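Local coordinates for variant surface glycoprotein MITat 1.13 (Trypanosoma brucei, PDB 6Z8H) that probably forms, with many copies of itself, the dense surface coat through which the parasite evades the immune response of its host, at the interface of chains A and B. Residues are numbered along the deposited sequence; one frame, centred on the assembly and turned at random. Chains: chain A/B, Variant surface glycoprotein MITat 1.13.

The interface of chains A and B. Residues chain A 70, 73-74, 88, 379; chain B 70, 74, 375, 379.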
# COMPACT_ATOMS: atom_id res chain seq x y z
N VAL A 70 24.99 21.38 4.30
CA VAL A 70 25.92 21.65 3.21
C VAL A 70 25.89 23.12 2.85
O VAL A 70 26.94 23.77 2.68
CB VAL A 70 25.62 20.75 2.00
CG1 VAL A 70 26.47 21.15 0.81
CG2 VAL A 70 25.85 19.30 2.35
N ALA A 73 27.47 25.19 5.62
CA ALA A 73 28.90 24.98 5.67
C ALA A 73 29.60 25.78 4.60
O ALA A 73 30.72 26.25 4.83
CB ALA A 73 29.21 23.50 5.50
N LEU A 74 28.99 25.99 3.46
CA LEU A 74 29.64 26.76 2.40
C LEU A 74 29.55 28.26 2.66
O LEU A 74 30.52 28.99 2.41
CB LEU A 74 28.93 26.48 1.07
CG LEU A 74 29.76 26.40 -0.18
CD1 LEU A 74 30.53 25.06 -0.12
CD2 LEU A 74 28.89 26.50 -1.40
N LEU A 88 28.89 17.00 9.05
CA LEU A 88 28.55 16.66 7.67
C LEU A 88 28.69 15.18 7.36
O LEU A 88 27.78 14.58 6.79
CB LEU A 88 29.42 17.47 6.72
CG LEU A 88 29.01 18.92 6.50
CD1 LEU A 88 30.13 19.72 5.83
CD2 LEU A 88 27.82 19.03 5.64
N LEU A 379 29.60 29.34 -4.95
CA LEU A 379 30.79 28.82 -5.61
C LEU A 379 31.21 29.73 -6.76
O LEU A 379 32.41 29.93 -7.00
CB LEU A 379 30.54 27.39 -6.08
CG LEU A 379 30.30 26.33 -5.00
CD1 LEU A 379 29.84 25.05 -5.62
CD2 LEU A 379 31.56 26.11 -4.19
N VAL B 70 26.80 18.45 -6.32
CA VAL B 70 27.30 19.33 -5.26
C VAL B 70 28.74 18.99 -4.91
O VAL B 70 29.60 19.87 -4.79
CB VAL B 70 26.39 19.27 -4.03
CG1 VAL B 70 26.98 20.04 -2.90
CG2 VAL B 70 25.00 19.77 -4.35
N LEU B 74 32.21 21.44 -5.66
CA LEU B 74 33.14 21.93 -4.64
C LEU B 74 34.55 21.47 -4.98
O LEU B 74 35.44 22.25 -4.75
CB LEU B 74 32.70 21.35 -3.30
CG LEU B 74 32.40 22.39 -2.24
CD1 LEU B 74 32.21 21.75 -0.88
CD2 LEU B 74 33.53 23.41 -2.17
N ILE B 375 33.15 16.53 1.38
CA ILE B 375 32.76 17.94 1.41
C ILE B 375 33.32 18.61 2.65
O ILE B 375 33.90 19.69 2.57
CB ILE B 375 31.24 18.09 1.30
CG1 ILE B 375 30.79 17.80 -0.13
CG2 ILE B 375 30.81 19.49 1.70
CD1 ILE B 375 29.29 17.78 -0.29
N LEU B 379 36.11 21.70 2.54
CA LEU B 379 35.88 23.01 3.14
C LEU B 379 36.94 23.31 4.18
O LEU B 379 37.39 24.46 4.30
CB LEU B 379 34.48 23.08 3.74
CG LEU B 379 33.36 23.07 2.70
CD1 LEU B 379 32.01 22.96 3.40
CD2 LEU B 379 33.41 24.29 1.79
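The C-terminal ends of helices 34-75 of chains A and B meet here, and helix 368-383 of each chain reaches across to the other copy; helix 78-129 of chain A borders the patch. Helices 34-75 and 78-129 belong to the extended helical bundle typical of the N-terminal domain of trypanosome variant surface glycoproteins, and the patch is part of a two-fold symmetric interface between copies, consistent with the dimers this family forms. Close to the axis A:Val70 and B:Val70 cross at an oblique angle, their CG1 methyls 3.9 Å apart. In both valines CG1 lies anti to the backbone N (chi1 173°), which turns this branch toward its twin. One turn further on, A:Leu74 and B:Leu74 run antiparallel alongside each other, with CD1 of A:Leu74 3.8 Å from CD1 of B:Leu74. The same A:Leu74 CD1 also meets CD2 of B:Leu379, at 3.5 Å, the two side chains crossing at about a right angle. The other branch of B:Leu379 packs on the preceding residue: its CD1 is 3.5 Å from the CB of A:Ala73, whose small side chain lets this methyl lie 3.8 Å from the A:Ala73 backbone O. The forked end of B:Leu379 spans two neighbouring residues of helix 34-75. In the reciprocal contact, CD2 of A:Leu379 lies 3.9 Å from CD2 of B:Leu74, again roughly perpendicular. The symmetry is approximate here: the two Leu74 side chains differ in rotamer (chi2 74° in A:Leu74, -170° in B:Leu74), A:Leu74 offering CD1 and B:Leu74 CD2 to the partner Leu379. At the border, CG2 of B:Ile375 touches CD1 of A:Leu88 more loosely, at 4.2 Å, extending the apolar packing to helix 78-129.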